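Local coordinates for N5-carboxyaminoimidazole ribonucleotide synthetase (Bacillus anthracis, PDB 3QFF), which probably catalyses the ATP-dependent carboxylation of 5-aminoimidazole ribonucleotide with bicarbonate, a step of purine biosynthesis, and binds ADP, at residues Thr80-Glu84 with Leu275-Pro279; Gln332-Thr337 with Lys371-Ile377. All coordinates share one frame; numbering follows the deposited sequence.

Contact 1 (Thr80-Glu84 with Leu275-Pro279); sequences TYEFE and LAPRP
Arg278 crosses to Glu84 at about a right angle and meets its carboxylate. From CB its CG lies between the backbone N and the carbonyl carbon (chi1 46°), and the chain runs extended to NE. CG passes 4.1 Å from Glu84 OE1, and CD packs against Glu82 O at 3.7 Å. NE then makes the salt bridge, 3.0 Å to Glu84 OE2 in a nearly straight hydrogen bond (N-H...O 167°). The oxygen lies in the guanidinium plane, yet NE comes down on it from above the carboxylate, the two planes standing 80° apart. NH2 adds a weak bond to the same OE2, while NH1 turns back to Pro279 O at 2.9 Å; the firm bonds of NE and NH1 restrict the turning of the guanidinium. Ala276 CB sits over one face. The contact joins the C-terminal end of strand 78-81, in the Rossmann-like preATP-grasp domain, to the end of strand 270-276 in the ATP-grasp domain, where Pro277 centres an inverse gamma turn. Glu84 OE1 lies 3.2 Å from Pro277 CD. Tyr81 OH lies 2.9 Å from Pro277 O and 3.5 Å from Pro277 CB, and a water bridges Tyr81 O to Pro277 O.

Contact 2 (Gln332-Thr337 with Lys371-Ile377); sequences QVNRLT and KAKSLHI
Lys371 NZ donates to Arg335 O over 2.8 Å, approaching in the carbonyl plane with a C=O...N angle of 159°. The second bond runs the other way: Gln332 NE2 donates a hydrogen bond to Leu375 O at 2.7 Å (N-H...O 155°), in the plane of its own amide but tilted from that of the carbonyl. A bend at chi2 (-80°) turns the Gln332 amide toward Leu375 O, while a bend at the same torsion in Lys371 carries the ammonium to the loop. The Arg335 chain, kinked twice, lays NH2 close to Ser374 O, although the angle is too poor for a hydrogen bond. Between the polar pairs lies Leu375. Its CD2 packs on Arg335 CB at 3.8 Å and its CD1 meets Leu336 CD2, the two leucine side chains crossing at about a right angle. Ile377 CD1 touches Gln332 CB at 4.2 Å, and Ile377 also reaches helix 323-331. The contact joins helix 365-374 and the residues that follow it to the loop between helix 323-331 and strand 339-343, in the phosphoribosylaminoimidazole carboxylase C-terminal domain. Both bonds pair a side-chain donor with a backbone oxygen, so the loop and segment 371-377 each have a main-chain carbonyl satisfied by the other.

In the fold
From the N terminus the chain first builds the parallel sheet that ends at strand 78-81, where contact 1 begins. It then passes through the ATP-grasp region, including the ADP pocket, and returns along strand 270-276 to close contact 1 after 190 intervening residues. Contact 2 opens only later, after helix 323-331, and spans a much shorter loop of 33 residues holding strands 339-343 and 354-361. The two are in series, neither nested nor crossing, with centres about 31 Å apart. Contact 1 joins two domains near the centre of the folded chain; contact 2 is local to the C-terminal region, where Val333 and Thr337 also pack on the second subunit. The eight-stranded antiparallel sheet links them, with strands 270-276 and 339-343 at its opposite edges.

Contact 1 (Thr80-Glu84 with Leu275-Pro279)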
loop_
_atom_site.group_PDB
_atom_site.type_symbol
_atom_site.label_atom_id
_atom_site.label_comp_id
_atom_site.label_asym_id
_atom_site.label_seq_id
_atom_site.Cartn_x
_atom_site.Cartn_y
_atom_site.Cartn_z
ATOM N N THR A 80 3.757 1.167 -19.675
ATOM C CA THR A 80 4.850 1.872 -19.017
ATOM C C THR A 80 6.042 0.921 -18.929
ATOM O O THR A 80 5.942 -0.259 -19.293
ATOM C CB THR A 80 4.424 2.450 -17.612
ATOM O OG1 THR A 80 5.518 3.165 -17.022
ATOM C CG2 THR A 80 3.981 1.337 -16.664
ATOM N N TYR A 81 7.178 1.431 -18.472
ATOM C CA TYR A 81 8.391 0.619 -18.391
ATOM C C TYR A 81 9.103 0.807 -17.064
ATOM O O TYR A 81 9.084 1.896 -16.479
ATOM C CB TYR A 81 9.359 1.011 -19.520
ATOM C CG TYR A 81 9.708 2.486 -19.472
ATOM C CD1 TYR A 81 8.990 3.421 -20.220
ATOM C CD2 TYR A 81 10.721 2.949 -18.630
ATOM C CE1 TYR A 81 9.296 4.792 -20.146
ATOM C CE2 TYR A 81 11.026 4.301 -18.544
ATOM C CZ TYR A 81 10.319 5.211 -19.299
ATOM O OH TYR A 81 10.638 6.538 -19.194
ATOM N N GLU A 82 9.760 -0.260 -16.620
ATOM C CA GLU A 82 10.774 -0.189 -15.572
ATOM C C GLU A 82 12.143 -0.289 -16.244
ATOM O O GLU A 82 13.099 0.398 -15.857
ATOM C CB GLU A 82 10.597 -1.348 -14.587
ATOM C CG GLU A 82 11.930 -1.887 -14.049
ATOM C CD GLU A 82 11.784 -3.193 -13.329
ATOM O OE1 GLU A 82 12.175 -4.233 -13.900
ATOM O OE2 GLU A 82 11.290 -3.171 -12.188
ATOM N N PHE A 83 12.227 -1.160 -17.249
ATOM C CA PHE A 83 13.467 -1.363 -17.982
ATOM C C PHE A 83 13.646 -0.205 -18.950
ATOM O O PHE A 83 12.740 0.119 -19.717
ATOM C CB PHE A 83 13.459 -2.705 -18.711
ATOM C CG PHE A 83 14.715 -2.966 -19.511
ATOM C CD1 PHE A 83 14.687 -2.910 -20.911
ATOM C CD2 PHE A 83 15.925 -3.239 -18.867
ATOM C CE1 PHE A 83 15.853 -3.142 -21.664
ATOM C CE2 PHE A 83 17.098 -3.470 -19.612
ATOM C CZ PHE A 83 17.055 -3.423 -21.015
ATOM N N GLU A 84 14.814 0.429 -18.881
ATOM C CA GLU A 84 15.061 1.686 -19.579
ATOM C C GLU A 84 15.728 1.522 -20.948
ATOM O O GLU A 84 15.541 2.364 -21.834
ATOM C CB GLU A 84 15.905 2.615 -18.712
ATOM C CG GLU A 84 15.162 3.231 -17.543
ATOM C CD GLU A 84 16.107 3.862 -16.545
ATOM O OE1 GLU A 84 16.122 5.100 -16.451
ATOM O OE2 GLU A 84 16.841 3.122 -15.855
ATOM N N LEU A 275 19.417 11.887 -14.141
ATOM C CA LEU A 275 17.962 11.776 -14.176
ATOM C C LEU A 275 17.544 10.329 -14.409
ATOM O O LEU A 275 18.218 9.600 -15.125
ATOM C CB LEU A 275 17.398 12.640 -15.299
ATOM C CG LEU A 275 17.802 14.111 -15.341
ATOM C CD1 LEU A 275 17.252 14.805 -16.600
ATOM C CD2 LEU A 275 17.344 14.834 -14.073
ATOM N N ALA A 276 16.437 9.916 -13.810
ATOM C CA ALA A 276 15.874 8.598 -14.093
ATOM C C ALA A 276 14.389 8.782 -14.353
ATOM O O ALA A 276 13.669 9.251 -13.477
ATOM C CB ALA A 276 16.133 7.629 -12.913
ATOM N N PRO A 277 13.922 8.458 -15.575
ATOM C CA PRO A 277 12.529 8.715 -15.893
ATOM C C PRO A 277 11.637 7.543 -15.470
ATOM O O PRO A 277 10.947 6.957 -16.294
ATOM C CB PRO A 277 12.545 8.865 -17.415
ATOM C CG PRO A 277 13.682 7.990 -17.850
ATOM C CD PRO A 277 14.670 7.941 -16.733
ATOM N N ARG A 278 11.657 7.230 -14.185
ATOM C CA ARG A 278 10.866 6.147 -13.617
ATOM C C ARG A 278 10.894 6.322 -12.120
ATOM O O ARG A 278 11.697 7.117 -11.610
ATOM C CB ARG A 278 11.485 4.784 -13.988
ATOM C CG ARG A 278 12.996 4.733 -13.799
ATOM C CD ARG A 278 13.530 3.316 -13.641
ATOM N NE ARG A 278 14.989 3.365 -13.547
ATOM C CZ ARG A 278 15.669 3.641 -12.434
ATOM N NH1 ARG A 278 15.037 3.876 -11.283
ATOM N NH2 ARG A 278 16.993 3.684 -12.474
ATOM N N PRO A 279 10.023 5.584 -11.397
ATOM C CA PRO A 279 10.218 5.469 -9.963
ATOM C C PRO A 279 11.638 4.982 -9.689
ATOM O O PRO A 279 12.238 4.227 -10.484
ATOM C CB PRO A 279 9.183 4.411 -9.544
ATOM C CG PRO A 279 8.123 4.498 -10.588
ATOM C CD PRO A 279 8.836 4.842 -11.860
HETATM O O HOH W 1 8.783 4.628 -15.936
#

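Contact 2 (Gln332-Thr337 with Lys371-Ile377)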
loop_
_atom_site.group_PDB
_atom_site.type_symbol
_atom_site.label_atom_id
_atom_site.label_comp_id
_atom_site.label_asym_id
_atom_site.label_seq_id
_atom_site.Cartn_x
_atom_site.Cartn_y
_atom_site.Cartn_z
ATOM N N GLN A 332 16.708 -10.985 12.542
ATOM C CA GLN A 332 16.442 -9.864 13.441
ATOM C C GLN A 332 14.992 -9.390 13.350
ATOM O O GLN A 332 14.658 -8.324 13.857
ATOM C CB GLN A 332 17.367 -8.685 13.101
ATOM C CG GLN A 332 18.850 -8.880 13.448
ATOM C CD GLN A 332 19.128 -8.641 14.900
ATOM O OE1 GLN A 332 18.603 -9.335 15.764
ATOM N NE2 GLN A 332 19.953 -7.646 15.189
ATOM N N VAL A 333 14.140 -10.182 12.704
ATOM C CA VAL A 333 12.756 -9.781 12.417
ATOM C C VAL A 333 11.979 -9.335 13.666
ATOM O O VAL A 333 11.189 -8.396 13.609
ATOM C CB VAL A 333 12.001 -10.854 11.572
ATOM C CG1 VAL A 333 11.405 -11.945 12.445
ATOM C CG2 VAL A 333 10.929 -10.202 10.703
ATOM N N ASN A 334 12.259 -9.982 14.800
ATOM C CA ASN A 334 11.664 -9.610 16.086
ATOM C C ASN A 334 12.082 -8.230 16.602
ATOM O O ASN A 334 11.492 -7.710 17.543
ATOM C CB ASN A 334 11.962 -10.692 17.140
ATOM C CG ASN A 334 13.459 -10.862 17.410
ATOM O OD1 ASN A 334 14.288 -10.838 16.488
ATOM N ND2 ASN A 334 13.809 -11.042 18.683
ATOM N N ARG A 335 13.095 -7.627 15.988
ATOM C CA ARG A 335 13.581 -6.334 16.451
ATOM C C ARG A 335 13.120 -5.197 15.544
ATOM O O ARG A 335 13.575 -4.056 15.689
ATOM C CB ARG A 335 15.108 -6.330 16.577
ATOM C CG ARG A 335 15.660 -7.421 17.480
ATOM C CD ARG A 335 16.679 -6.867 18.451
ATOM N NE ARG A 335 17.961 -6.549 17.821
ATOM C CZ ARG A 335 19.065 -6.205 18.487
ATOM N NH1 ARG A 335 19.057 -6.134 19.815
ATOM N NH2 ARG A 335 20.186 -5.937 17.826
ATOM N N LEU A 336 12.180 -5.496 14.647
ATOM C CA LEU A 336 11.805 -4.554 13.595
ATOM C C LEU A 336 10.637 -3.632 13.938
ATOM O O LEU A 336 9.898 -3.199 13.045
ATOM C CB LEU A 336 11.566 -5.281 12.269
ATOM C CG LEU A 336 12.792 -5.949 11.636
ATOM C CD1 LEU A 336 12.378 -6.714 10.393
ATOM C CD2 LEU A 336 13.866 -4.915 11.294
ATOM N N THR A 337 10.502 -3.307 15.224
ATOM C CA THR A 337 9.530 -2.311 15.696
ATOM C C THR A 337 9.766 -0.931 15.053
ATOM O O THR A 337 10.911 -0.473 14.944
ATOM C CB THR A 337 9.533 -2.201 17.250
ATOM O OG1 THR A 337 8.532 -1.260 17.680
ATOM C CG2 THR A 337 10.873 -1.741 17.756
ATOM N N LYS A 371 18.473 3.454 15.060
ATOM C CA LYS A 371 17.784 2.172 14.966
ATOM C C LYS A 371 18.432 1.236 13.935
ATOM O O LYS A 371 18.685 0.071 14.234
ATOM C CB LYS A 371 16.288 2.353 14.669
ATOM C CG LYS A 371 15.523 1.027 14.560
ATOM C CD LYS A 371 15.359 0.325 15.920
ATOM C CE LYS A 371 14.799 -1.081 15.702
ATOM N NZ LYS A 371 14.730 -1.889 16.954
ATOM N N ALA A 372 18.700 1.747 12.736
ATOM C CA ALA A 372 19.393 0.972 11.704
ATOM C C ALA A 372 20.765 0.458 12.168
ATOM O O ALA A 372 21.084 -0.714 11.984
ATOM C CB ALA A 372 19.531 1.784 10.407
ATOM N N LYS A 373 21.561 1.336 12.771
ATOM C CA LYS A 373 22.872 0.947 13.312
ATOM C C LYS A 373 22.739 -0.170 14.345
ATOM O O LYS A 373 23.433 -1.195 14.258
ATOM C CB LYS A 373 23.565 2.149 13.965
ATOM C CG LYS A 373 24.431 2.967 13.043
ATOM C CD LYS A 373 25.174 4.057 13.826
ATOM C CE LYS A 373 24.483 5.403 13.722
ATOM N NZ LYS A 373 24.756 6.023 12.379
ATOM N N SER A 374 21.820 0.022 15.298
ATOM C CA SER A 374 21.681 -0.882 16.443
ATOM C C SER A 374 21.277 -2.290 16.029
ATOM O O SER A 374 21.525 -3.251 16.757
ATOM C CB SER A 374 20.722 -0.310 17.508
ATOM O OG SER A 374 19.359 -0.443 17.135
ATOM N N LEU A 375 20.676 -2.411 14.850
ATOM C CA LEU A 375 20.266 -3.706 14.323
ATOM C C LEU A 375 21.449 -4.565 13.890
ATOM O O LEU A 375 21.321 -5.784 13.771
ATOM C CB LEU A 375 19.284 -3.525 13.157
ATOM C CG LEU A 375 17.889 -2.971 13.499
ATOM C CD1 LEU A 375 17.099 -2.656 12.240
ATOM C CD2 LEU A 375 17.116 -3.961 14.362
ATOM N N HIS A 376 22.588 -3.912 13.641
ATOM C CA HIS A 376 23.823 -4.565 13.186
ATOM C C HIS A 376 23.644 -5.431 11.942
ATOM O O HIS A 376 24.225 -6.512 11.826
ATOM C CB HIS A 376 24.506 -5.318 14.349
ATOM C CG HIS A 376 25.012 -4.402 15.420
ATOM N ND1 HIS A 376 26.074 -3.546 15.220
ATOM C CD2 HIS A 376 24.576 -4.176 16.682
ATOM C CE1 HIS A 376 26.273 -2.833 16.314
ATOM N NE2 HIS A 376 25.376 -3.196 17.216
ATOM N N ILE A 377 22.814 -4.959 11.019
ATOM C CA ILE A 377 22.627 -5.631 9.739
ATOM C C ILE A 377 23.536 -5.002 8.683
ATOM O O ILE A 377 24.039 -5.690 7.793
ATOM C CB ILE A 377 21.150 -5.548 9.287
ATOM C CG1 ILE A 377 20.248 -6.348 10.245
ATOM C CG2 ILE A 377 20.988 -6.038 7.855
ATOM C CD1 ILE A 377 18.758 -6.007 10.127
#